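Local coordinates for catalase (Bacillus pumilus, PDB 4QON), which probably breaks down hydrogen peroxide to water and oxygen at a buried haem, and here holds catechol in its haem pocket and at a second site, at residues A[95-100]-A[108-113]; A[132-137]-A[282-287]; A[57-62]-A[242-247]. One frame throughout, in Å; residues are numbered along the deposited sequence.

Contact 1: A[95-100]-A[108-113]. With CAQ (catechol), chain H; CAQ (catechol), chain G.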
loop_
_atom_site.group_PDB
_atom_site.type_symbol
_atom_site.label_atom_id
_atom_site.label_comp_id
_atom_site.label_asym_id
_atom_site.label_seq_id
_atom_site.Cartn_x
_atom_site.Cartn_y
_atom_site.Cartn_z
ATOM N N PHE A 95 -16.172 14.509 15.505
ATOM C CA PHE A 95 -16.229 14.170 16.862
ATOM C C PHE A 95 -16.010 12.692 16.993
ATOM O O PHE A 95 -16.336 11.930 16.042
ATOM C CB PHE A 95 -17.640 14.486 17.473
ATOM C CG PHE A 95 -18.046 15.964 17.415
ATOM C CD1 PHE A 95 -17.496 16.922 18.261
ATOM C CD2 PHE A 95 -19.093 16.369 16.558
ATOM C CE1 PHE A 95 -17.907 18.244 18.193
ATOM C CE2 PHE A 95 -19.469 17.700 16.479
ATOM C CZ PHE A 95 -18.888 18.627 17.295
ATOM N N SER A 96 -15.451 12.239 18.114
ATOM C CA SER A 96 -15.073 10.823 18.235
ATOM C C SER A 96 -14.938 10.325 19.671
ATOM O O SER A 96 -14.772 11.147 20.609
ATOM C CB SER A 96 -13.762 10.665 17.485
ATOM O OG SER A 96 -12.750 11.557 17.950
ATOM N N THR A 97 -14.919 8.987 19.843
ATOM C CA THR A 97 -14.335 8.379 21.021
ATOM C C THR A 97 -12.841 8.211 20.829
ATOM O O THR A 97 -12.282 8.765 19.854
ATOM C CB THR A 97 -15.082 7.078 21.397
ATOM O OG1 THR A 97 -14.923 6.097 20.404
ATOM C CG2 THR A 97 -16.623 7.339 21.559
ATOM N N VAL A 98 -12.178 7.421 21.654
ATOM C CA VAL A 98 -10.722 7.281 21.504
ATOM C C VAL A 98 -10.174 5.871 21.272
ATOM O O VAL A 98 -9.422 5.651 20.313
ATOM C CB VAL A 98 -10.013 7.875 22.708
ATOM C CG1 VAL A 98 -8.511 7.713 22.531
ATOM C CG2 VAL A 98 -10.372 9.337 22.843
ATOM N N ILE A 99 -10.434 4.940 22.185
ATOM C CA ILE A 99 -9.657 3.754 22.304
ATOM C C ILE A 99 -10.173 2.565 21.466
ATOM O O ILE A 99 -9.382 1.910 20.796
ATOM C CB ILE A 99 -9.531 3.317 23.741
ATOM C CG1 ILE A 99 -8.620 4.314 24.492
ATOM C CG2 ILE A 99 -9.005 1.907 23.846
ATOM C CD1 ILE A 99 -7.152 4.368 24.039
ATOM N N HIS A 100 -11.476 2.330 21.459
ATOM C CA HIS A 100 -11.983 1.145 20.721
ATOM C C HIS A 100 -12.142 1.377 19.234
ATOM O O HIS A 100 -12.093 2.544 18.754
ATOM C CB HIS A 100 -13.212 0.612 21.382
ATOM C CG HIS A 100 -12.924 0.071 22.742
ATOM N ND1 HIS A 100 -12.586 -1.251 22.973
ATOM C CD2 HIS A 100 -12.830 0.700 23.933
ATOM C CE1 HIS A 100 -12.388 -1.434 24.261
ATOM N NE2 HIS A 100 -12.505 -0.258 24.862
ATOM N N LEU A 108 -19.157 4.182 25.934
ATOM C CA LEU A 108 -18.015 3.812 26.750
ATOM C C LEU A 108 -17.351 5.041 27.378
ATOM O O LEU A 108 -17.425 6.141 26.823
ATOM C CB LEU A 108 -16.956 3.102 25.912
ATOM C CG LEU A 108 -17.421 1.908 25.056
ATOM C CD1 LEU A 108 -16.240 1.211 24.410
ATOM C CD2 LEU A 108 -18.195 0.935 25.943
ATOM N N ARG A 109 -16.617 4.859 28.474
ATOM C CA ARG A 109 -15.819 5.955 29.089
ATOM C C ARG A 109 -14.569 6.244 28.251
ATOM O O ARG A 109 -13.925 5.331 27.745
ATOM C CB ARG A 109 -15.407 5.602 30.542
ATOM C CG ARG A 109 -14.588 6.670 31.268
ATOM C CD ARG A 109 -14.353 6.375 32.753
ATOM N NE ARG A 109 -15.600 5.975 33.410
ATOM C CZ ARG A 109 -16.558 6.804 33.812
ATOM N NH1 ARG A 109 -16.418 8.118 33.711
ATOM N NH2 ARG A 109 -17.681 6.317 34.324
ATOM N N ASP A 110 -14.293 7.529 28.026
ATOM C CA ASP A 110 -13.233 7.952 27.071
ATOM C C ASP A 110 -13.299 9.495 27.011
ATOM O O ASP A 110 -14.382 10.067 26.989
ATOM C CB ASP A 110 -13.486 7.340 25.662
ATOM C CG ASP A 110 -12.397 6.312 25.200
ATOM O OD1 ASP A 110 -11.366 6.087 25.912
ATOM O OD2 ASP A 110 -12.561 5.739 24.073
ATOM N N PRO A 111 -12.141 10.161 26.840
ATOM C CA PRO A 111 -12.218 11.501 26.246
ATOM C C PRO A 111 -12.992 11.447 24.931
ATOM O O PRO A 111 -13.109 10.362 24.343
ATOM C CB PRO A 111 -10.734 11.866 26.019
ATOM C CG PRO A 111 -10.007 10.930 26.911
ATOM C CD PRO A 111 -10.752 9.669 26.860
ATOM N N ARG A 112 -13.466 12.600 24.466
ATOM C CA ARG A 112 -14.070 12.707 23.163
ATOM C C ARG A 112 -13.229 13.695 22.328
ATOM O O ARG A 112 -12.859 14.758 22.802
ATOM C CB ARG A 112 -15.526 13.206 23.268
ATOM C CG ARG A 112 -16.583 12.113 23.224
ATOM C CD ARG A 112 -16.409 11.048 24.285
ATOM N NE ARG A 112 -17.478 10.051 24.199
ATOM C CZ ARG A 112 -17.614 9.004 25.017
ATOM N NH1 ARG A 112 -16.715 8.777 25.967
ATOM N NH2 ARG A 112 -18.642 8.170 24.847
ATOM N N GLY A 113 -12.952 13.302 21.092
ATOM C CA GLY A 113 -12.360 14.215 20.145
ATOM C C GLY A 113 -13.281 15.234 19.592
ATOM O O GLY A 113 -14.493 15.001 19.478
HETATM C C1 CAQ H . -9.563 4.779 31.551
HETATM C C2 CAQ H . -10.502 4.534 30.567
HETATM C C3 CAQ H . -10.386 5.188 29.345
HETATM O O3 CAQ H . -11.233 4.985 28.327
HETATM C C4 CAQ H . -9.293 6.132 29.094
HETATM O O4 CAQ H . -9.258 6.736 27.859
HETATM C C5 CAQ H . -8.368 6.360 30.114
HETATM C C6 CAQ H . -8.508 5.683 31.335
HETATM C C1 CAQ G . -5.502 8.549 24.247
HETATM C C2 CAQ G . -5.150 8.952 22.982
HETATM C C3 CAQ G . -5.731 10.071 22.428
HETATM O O3 CAQ G . -5.409 10.541 21.190
HETATM C C4 CAQ G . -6.732 10.820 23.228
HETATM O O4 CAQ G . -7.233 11.918 22.664
HETATM C C5 CAQ G . -7.059 10.422 24.514
HETATM C C6 CAQ G . -6.443 9.273 24.996
HETATM O O HOH W 1 -13.679 3.590 22.870
#
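Ser96 and Gly113 form an antiparallel hydrogen-bonded pair at the mouth of a beta-hairpin of the catalase barrel, where strand 88-96 ends and strand 113-120 begins. Gly113 N gives to Ser96 O at 2.9 Å, and Ser96 N returns a longer bond to Gly113 O. The lack of a side chain matters at Gly113, since a CB here would run into Ser96 OG, the hydroxyl that bonds His57 ND1. Arg112, the residue before Gly113, leads the loop into the strand. Its CB and CG lie beside Ser96 O, CG at 3.3 Å. A bend at chi2 (56°), followed by an extended chi3, carries CD past the same oxygen and runs the rest of the chain alongside Thr97. There Thr97 CG2 sits over one guanidinium face, near NE, CZ and NH2. In the guanidinium plane NH1 and NH2 both give to Leu108 O, NH1 at 2.9 Å, while NH1 also bonds Asp110 O, so the arginine holds two carbonyls of its own loop together. Asp110 OD2 in turn takes two amides from one face of its carboxylate, Ile99 N at 3.0 Å on the syn side and Val98 N from well above the plane. Val98 CG2 touches Pro111 O, and CG1 reaches C1 of the chain G catechol at 3.6 Å. The His100 and Leu108 side chains cross at about a right angle, CD1 against CD2, and Phe240 of a second subunit meets the imidazole edge-to-face. Asp110 OD1 accepts from O4 of the chain H catechol at 2.9 Å.

Contact 2: A[132-137]-A[282-287]. With CAQ (catechol), chain G.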
loop_
_atom_site.group_PDB
_atom_site.type_symbol
_atom_site.label_atom_id
_atom_site.label_comp_id
_atom_site.label_asym_id
_atom_site.label_seq_id
_atom_site.Cartn_x
_atom_site.Cartn_y
_atom_site.Cartn_z
ATOM N N LEU A 132 -12.310 17.202 27.154
ATOM C CA LEU A 132 -11.562 17.545 28.396
ATOM C C LEU A 132 -10.299 18.384 28.098
ATOM O O LEU A 132 -9.678 18.257 27.031
ATOM C CB LEU A 132 -11.146 16.275 29.167
ATOM C CG LEU A 132 -12.192 15.157 29.315
ATOM C CD1 LEU A 132 -11.608 13.928 29.987
ATOM C CD2 LEU A 132 -13.395 15.639 30.081
ATOM N N PRO A 133 -9.904 19.260 29.031
ATOM C CA PRO A 133 -8.966 20.345 28.707
ATOM C C PRO A 133 -7.516 20.055 29.017
ATOM O O PRO A 133 -6.671 20.931 28.790
ATOM C CB PRO A 133 -9.488 21.516 29.609
ATOM C CG PRO A 133 -10.000 20.797 30.785
ATOM C CD PRO A 133 -10.684 19.574 30.247
ATOM N N ILE A 134 -7.222 18.871 29.546
ATOM C CA ILE A 134 -5.849 18.456 29.864
ATOM C C ILE A 134 -5.580 17.068 29.323
ATOM O O ILE A 134 -6.448 16.465 28.719
ATOM C CB ILE A 134 -5.582 18.471 31.355
ATOM C CG1 ILE A 134 -6.642 17.643 32.102
ATOM C CG2 ILE A 134 -5.567 19.886 31.900
ATOM C CD1 ILE A 134 -6.154 17.310 33.469
ATOM N N PHE A 135 -4.370 16.569 29.519
ATOM C CA PHE A 135 -4.027 15.225 29.074
ATOM C C PHE A 135 -3.335 14.406 30.182
ATOM O O PHE A 135 -2.943 14.944 31.210
ATOM C CB PHE A 135 -3.135 15.277 27.811
ATOM C CG PHE A 135 -3.396 14.147 26.828
ATOM C CD1 PHE A 135 -4.623 13.995 26.270
ATOM C CD2 PHE A 135 -2.389 13.239 26.474
ATOM C CE1 PHE A 135 -4.885 12.947 25.390
ATOM C CE2 PHE A 135 -2.637 12.201 25.596
ATOM C CZ PHE A 135 -3.885 12.065 25.043
ATOM N N PHE A 136 -3.185 13.114 29.913
ATOM C CA PHE A 136 -2.621 12.118 30.824
ATOM C C PHE A 136 -1.096 12.243 30.933
ATOM O O PHE A 136 -0.513 11.861 31.943
ATOM C CB PHE A 136 -2.849 10.721 30.288
ATOM C CG PHE A 136 -4.290 10.380 30.021
ATOM C CD1 PHE A 136 -4.841 10.567 28.751
ATOM C CD2 PHE A 136 -5.045 9.741 31.006
ATOM C CE1 PHE A 136 -6.152 10.227 28.499
ATOM C CE2 PHE A 136 -6.339 9.365 30.756
ATOM C CZ PHE A 136 -6.903 9.618 29.498
ATOM N N ILE A 137 -0.466 12.714 29.857
ATOM C CA ILE A 137 1.004 12.715 29.716
ATOM C C ILE A 137 1.451 14.082 29.187
ATOM O O ILE A 137 0.610 14.864 28.754
ATOM C CB ILE A 137 1.529 11.556 28.826
ATOM C CG1 ILE A 137 0.812 11.499 27.461
ATOM C CG2 ILE A 137 1.362 10.209 29.539
ATOM C CD1 ILE A 137 1.493 10.584 26.465
ATOM N N THR A 282 -0.853 18.775 31.227
ATOM C CA THR A 282 -1.554 18.224 32.398
ATOM C C THR A 282 -2.155 19.352 33.277
ATOM O O THR A 282 -2.738 19.055 34.321
ATOM C CB THR A 282 -0.624 17.296 33.213
ATOM O OG1 THR A 282 0.419 18.050 33.850
ATOM C CG2 THR A 282 -0.007 16.273 32.350
ATOM N N LYS A 283 -1.990 20.619 32.849
ATOM C CA LYS A 283 -2.402 21.793 33.612
ATOM C C LYS A 283 -3.459 22.606 32.896
ATOM O O LYS A 283 -3.340 22.882 31.707
ATOM C CB LYS A 283 -1.190 22.705 33.889
ATOM C CG LYS A 283 0.005 22.049 34.587
ATOM C CD LYS A 283 -0.341 21.686 36.027
ATOM C CE LYS A 283 0.810 21.103 36.781
ATOM N NZ LYS A 283 1.135 19.721 36.372
ATOM N N THR A 284 -4.453 23.091 33.644
ATOM C CA THR A 284 -5.240 24.215 33.199
ATOM C C THR A 284 -4.725 25.553 33.727
ATOM O O THR A 284 -3.917 25.587 34.663
ATOM C CB THR A 284 -6.694 24.043 33.658
ATOM O OG1 THR A 284 -6.695 23.906 35.075
ATOM C CG2 THR A 284 -7.282 22.842 33.004
ATOM N N TRP A 285 -5.208 26.655 33.129
ATOM C CA TRP A 285 -5.011 28.013 33.684
ATOM C C TRP A 285 -6.263 28.519 34.410
ATOM O O TRP A 285 -7.397 28.430 33.876
ATOM C CB TRP A 285 -4.723 29.033 32.573
ATOM C CG TRP A 285 -3.548 28.822 31.671
ATOM C CD1 TRP A 285 -2.505 27.976 31.833
ATOM C CD2 TRP A 285 -3.327 29.526 30.432
ATOM N NE1 TRP A 285 -1.616 28.145 30.763
ATOM C CE2 TRP A 285 -2.138 29.056 29.884
ATOM C CE3 TRP A 285 -4.075 30.490 29.706
ATOM C CZ2 TRP A 285 -1.656 29.528 28.671
ATOM C CZ3 TRP A 285 -3.619 30.963 28.553
ATOM C CH2 TRP A 285 -2.399 30.485 28.015
ATOM N N SER A 286 -6.036 29.182 35.555
ATOM C CA SER A 286 -7.134 29.766 36.300
ATOM C C SER A 286 -7.992 30.713 35.457
ATOM O O SER A 286 -7.468 31.609 34.814
ATOM C CB SER A 286 -6.574 30.561 37.493
ATOM O OG SER A 286 -7.587 31.374 38.003
ATOM N N GLU A 287 -9.306 30.536 35.479
ATOM C CA GLU A 287 -10.214 31.453 34.805
ATOM C C GLU A 287 -10.442 32.755 35.610
ATOM O O GLU A 287 -10.797 33.772 35.020
ATOM C CB GLU A 287 -11.512 30.719 34.448
ATOM C CG GLU A 287 -11.197 29.447 33.648
ATOM C CD GLU A 287 -12.409 28.741 33.069
ATOM O OE1 GLU A 287 -13.542 29.131 33.393
ATOM O OE2 GLU A 287 -12.195 27.799 32.266
HETATM C C1 CAQ G . -5.502 8.549 24.247
HETATM C C2 CAQ G . -5.150 8.952 22.982
HETATM C C3 CAQ G . -5.731 10.071 22.428
HETATM O O3 CAQ G . -5.409 10.541 21.190
HETATM C C4 CAQ G . -6.732 10.820 23.228
HETATM O O4 CAQ G . -7.233 11.918 22.664
HETATM C C5 CAQ G . -7.059 10.422 24.514
HETATM C C6 CAQ G . -6.443 9.273 24.996
HETATM O O HOH W 2 -5.238 23.200 29.665
#
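Ile134 CG2 packs on the backbone of Thr282 and Lys283 and on the methyl of Thr284, touching both Lys283 C and Thr284 CG2, the latter at 3.6 Å. With CG1 set between the backbone N and the carbonyl carbon (chi1 53°), CG2 lies anti to the carbonyl carbon, against that chain, while CD1 runs past Thr282 O. Thr284 CG2 also brushes the proline ring at Pro133 CG. At the other end the methyl of Thr282 touches backbone oxygens: CG2 rests 3.4 Å from Phe135 O and more loosely near Ile137 O. No direct hydrogen bond joins the two segments; water 2 lies between Pro133 O and Lys283 O, 2.8 Å from each. The contact joins two connections of the catalase barrel, the loop that follows strand 123-130 and the long one between strands 258-267 and 293-302. Phe135 and Phe136 face the other way, toward the haem pocket. Phe136 CD1 stands over the centre of the Phe135 ring, and Phe135 CE1 approaches C5 of the chain G catechol at 3.4 Å, while Phe135 also touches the haem. Farther out, Thr282 OG1 bonds Asp280, whose carboxylate forms a salt bridge with Lys283; Lys283 NZ reaches back to Thr282 OG1 at 3.1 Å and also bonds Pro419 O. The peptide between them is fixed by His176 ND1 on Thr282 O, and the next by Gln424 OE1 on Thr284 N.

Contact 3: A[57-62]-A[242-247]; sequences HARGAG and HATRDL. With HEM (protoporphyrin IX containing Fe), chain E; CAQ (catechol), chain G.
Ala61 CB points into the groove between Thr244 and Leu247 of the facing helix, three residues apart. Its apolar neighbour is Leu247 CD2 at 4.2 Å, and Thr244 OG1 stands nearer at 3.6 Å. Polar contact across the segments runs through water 3, which accepts from Arg59 NH1 at 2.9 Å, in the guanidinium plane, and donates to Gly60 O and Thr244 OG1. Both water protons are thus spent, and the start of the strand, the arginine and the helix are tied by one molecule. Two acceptors steady these groups: Arg59 NE gives to Ser104 O, and Thr244 OG1 is bonded to Glu106 OE2. Haem and catechol contacts belong to His57, at the other end of its segment. With CG anti to the carbonyl carbon (chi1 -65°), the imidazole lies over a pyrrole of the haem, whose C2D is 3.4 Å above the ring plane. NE2 shares a hydrogen bond with O4 of the chain G catechol at 2.8 Å and a weak one with O3, while ND1 is bonded to Ser96 OG. This placement is that of the distal histidine of haem catalases. Replacing His57 by an alanine would probably take the imidazole bonds from the catechol oxygens and from Ser96 OG, and uncover that pyrrole. Thr244 also packs on Thr156 of a second subunit. Strand 60-62 and helix 242-247 run nearly parallel (9°), their axes 8.3 Å apart, and strand 60-69 lies between strands 88-96 and 293-302 of the barrel.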
loop_
_atom_site.group_PDB
_atom_site.type_symbol
_atom_site.label_atom_id
_atom_site.label_comp_id
_atom_site.label_asym_id
_atom_site.label_seq_id
_atom_site.Cartn_x
_atom_site.Cartn_y
_atom_site.Cartn_z
ATOM N N HIS A 57 -9.062 7.131 18.088
ATOM C CA HIS A 57 -10.239 7.943 17.642
ATOM C C HIS A 57 -10.906 7.387 16.373
ATOM O O HIS A 57 -11.401 8.145 15.521
ATOM C CB HIS A 57 -9.930 9.407 17.393
ATOM C CG HIS A 57 -9.513 10.188 18.615
ATOM N ND1 HIS A 57 -10.346 11.098 19.228
ATOM C CD2 HIS A 57 -8.363 10.205 19.316
ATOM C CE1 HIS A 57 -9.724 11.644 20.261
ATOM N NE2 HIS A 57 -8.498 11.153 20.313
ATOM N N ALA A 58 -10.951 6.073 16.282
ATOM C CA ALA A 58 -11.434 5.369 15.087
ATOM C C ALA A 58 -12.945 5.520 14.917
ATOM O O ALA A 58 -13.438 5.599 13.793
ATOM C CB ALA A 58 -11.031 3.913 15.138
ATOM N N ARG A 59 -13.689 5.557 16.039
ATOM C CA ARG A 59 -15.143 5.756 16.046
ATOM C C ARG A 59 -15.433 7.248 16.122
ATOM O O ARG A 59 -14.986 7.931 17.044
ATOM C CB ARG A 59 -15.839 4.982 17.184
ATOM C CG ARG A 59 -17.245 5.485 17.518
ATOM C CD ARG A 59 -18.244 5.221 16.417
ATOM N NE ARG A 59 -18.951 3.969 16.651
ATOM C CZ ARG A 59 -19.912 3.494 15.881
ATOM N NH1 ARG A 59 -20.290 4.134 14.764
ATOM N NH2 ARG A 59 -20.509 2.350 16.215
ATOM N N GLY A 60 -16.180 7.730 15.121
ATOM C CA GLY A 60 -16.574 9.151 15.089
ATOM C C GLY A 60 -17.568 9.509 14.023
ATOM O O GLY A 60 -18.039 8.643 13.262
ATOM N N ALA A 61 -17.948 10.800 14.038
ATOM C CA ALA A 61 -18.953 11.356 13.160
ATOM C C ALA A 61 -18.592 12.796 12.797
ATOM O O ALA A 61 -18.104 13.567 13.622
ATOM C CB ALA A 61 -20.324 11.304 13.794
ATOM N N GLY A 62 -18.935 13.140 11.587
ATOM C CA GLY A 62 -18.619 14.459 11.048
ATOM C C GLY A 62 -19.796 15.346 10.650
ATOM O O GLY A 62 -20.870 14.880 10.281
ATOM N N HIS A 242 -25.412 5.823 19.388
ATOM C CA HIS A 242 -26.414 6.819 19.744
ATOM C C HIS A 242 -25.954 8.273 19.491
ATOM O O HIS A 242 -26.771 9.168 19.179
ATOM C CB HIS A 242 -26.842 6.631 21.185
ATOM C CG HIS A 242 -25.943 7.311 22.176
ATOM N ND1 HIS A 242 -24.740 6.786 22.559
ATOM C CD2 HIS A 242 -26.071 8.479 22.842
ATOM C CE1 HIS A 242 -24.177 7.589 23.447
ATOM N NE2 HIS A 242 -24.957 8.628 23.628
ATOM N N ALA A 243 -24.658 8.541 19.651
ATOM C CA ALA A 243 -24.193 9.908 19.518
ATOM C C ALA A 243 -24.073 10.284 18.032
ATOM O O ALA A 243 -24.338 11.435 17.689
ATOM C CB ALA A 243 -22.848 10.105 20.216
ATOM N N THR A 244 -23.587 9.356 17.191
ATOM C CA THR A 244 -23.584 9.542 15.747
ATOM C C THR A 244 -25.036 9.840 15.254
ATOM O O THR A 244 -25.298 10.745 14.442
ATOM C CB THR A 244 -22.988 8.287 15.025
ATOM O OG1 THR A 244 -21.558 8.260 15.178
ATOM C CG2 THR A 244 -23.288 8.312 13.542
ATOM N N ARG A 245 -25.962 9.050 15.748
ATOM C CA ARG A 245 -27.357 9.172 15.371
ATOM C C ARG A 245 -27.911 10.557 15.762
ATOM O O ARG A 245 -28.503 11.259 14.937
ATOM C CB ARG A 245 -28.161 8.029 15.980
ATOM C CG ARG A 245 -29.604 7.974 15.498
ATOM C CD ARG A 245 -30.441 7.076 16.388
ATOM N NE ARG A 245 -29.939 5.693 16.475
ATOM C CZ ARG A 245 -30.203 4.718 15.613
ATOM N NH1 ARG A 245 -30.931 4.925 14.523
ATOM N NH2 ARG A 245 -29.771 3.508 15.852
ATOM N N ASP A 246 -27.621 10.963 16.980
ATOM C CA ASP A 246 -28.096 12.219 17.521
ATOM C C ASP A 246 -27.570 13.408 16.726
ATOM O O ASP A 246 -28.331 14.282 16.416
ATOM C CB ASP A 246 -27.679 12.338 18.961
ATOM C CG ASP A 246 -27.940 13.720 19.538
ATOM O OD1 ASP A 246 -29.054 13.947 20.061
ATOM O OD2 ASP A 246 -27.016 14.545 19.462
ATOM N N LEU A 247 -26.262 13.433 16.398
ATOM C CA LEU A 247 -25.702 14.517 15.591
ATOM C C LEU A 247 -26.363 14.643 14.221
ATOM O O LEU A 247 -26.757 15.728 13.827
ATOM C CB LEU A 247 -24.192 14.322 15.405
ATOM C CG LEU A 247 -23.483 15.405 14.596
ATOM C CD1 LEU A 247 -23.648 16.767 15.222
ATOM C CD2 LEU A 247 -22.012 15.060 14.476
HETATM C CHA HEM E . -6.245 11.417 16.167
HETATM C CHB HEM E . -1.692 10.980 17.624
HETATM C CHC HEM E . -2.684 13.679 21.584
HETATM C CHD HEM E . -7.079 14.616 19.739
HETATM C C1A HEM E . -4.927 11.064 16.236
HETATM C C2A HEM E . -4.261 10.204 15.283
HETATM C C3A HEM E . -2.978 10.089 15.707
HETATM C C4A HEM E . -2.849 10.874 16.898
HETATM C CMA HEM E . -1.863 9.327 15.010
HETATM C CAA HEM E . -4.877 9.584 14.036
HETATM C CBA HEM E . -5.013 10.690 12.960
HETATM C CGA HEM E . -5.464 10.193 11.586
HETATM O O1A HEM E . -5.953 11.007 10.723
HETATM O O2A HEM E . -5.317 8.987 11.298
HETATM C C1B HEM E . -1.628 11.680 18.833
HETATM C C2B HEM E . -0.416 11.744 19.612
HETATM C C3B HEM E . -0.680 12.466 20.707
HETATM C C4B HEM E . -2.086 12.906 20.599
HETATM C CMB HEM E . 0.928 11.129 19.334
HETATM C CAB HEM E . 0.266 12.811 21.792
HETATM C CBB HEM E . 1.536 12.449 21.673
HETATM C C1C HEM E . -3.949 14.207 21.410
HETATM C C2C HEM E . -4.477 15.291 22.109
HETATM C C3C HEM E . -5.728 15.535 21.582
HETATM C C4C HEM E . -5.970 14.646 20.533
HETATM C CMC HEM E . -3.857 16.075 23.237
HETATM C CAC HEM E . -6.573 16.661 21.911
HETATM C CBC HEM E . -5.899 17.724 22.326
HETATM C C1D HEM E . -7.193 13.774 18.643
HETATM C C2D HEM E . -8.405 13.745 17.841
HETATM C C3D HEM E . -8.185 12.838 16.862
HETATM C C4D HEM E . -6.814 12.339 17.039
HETATM C CMD HEM E . -9.655 14.549 18.130
HETATM C CAD HEM E . -9.150 12.450 15.774
HETATM C CBD HEM E . -9.101 13.463 14.617
HETATM C CGD HEM E . -10.141 13.022 13.602
HETATM O O1D HEM E . -11.350 13.256 13.838
HETATM O O2D HEM E . -9.793 12.405 12.572
HETATM N NA HEM E . -4.051 11.475 17.224
HETATM N NB HEM E . -2.581 12.411 19.467
HETATM N NC HEM E . -4.838 13.887 20.425
HETATM N ND HEM E . -6.263 12.962 18.097
HETATM FE FE HEM E . -4.543 12.693 18.775
HETATM C C1 CAQ G . -5.502 8.549 24.247
HETATM C C2 CAQ G . -5.150 8.952 22.982
HETATM C C3 CAQ G . -5.731 10.071 22.428
HETATM O O3 CAQ G . -5.409 10.541 21.190
HETATM C C4 CAQ G . -6.732 10.820 23.228
HETATM O O4 CAQ G . -7.233 11.918 22.664
HETATM C C5 CAQ G . -7.059 10.422 24.514
HETATM C C6 CAQ G . -6.443 9.273 24.996
HETATM O O HOH W 3 -19.941 6.798 13.637
#

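All three contacts are buried, and each touches the chain G catechol. Contacts 1 and 3, centres about 10 Å apart, share the barrel sheet: strands 88-96 and 60-69 are neighbours, and Val98 O lies 2.7 Å from His57 N. Both also border a second subunit. Contact 2, whose centre is about 17 Å from that of contact 1 and 25 Å from that of contact 3, joins loops only and meets no other chain; it reaches contact 1 through Phe136 CE1 against Pro111 CG. Contact 1 is rich in direct hydrogen bonds, whereas contacts 2 and 3 have none across their segments and combine methyl packing with a single water.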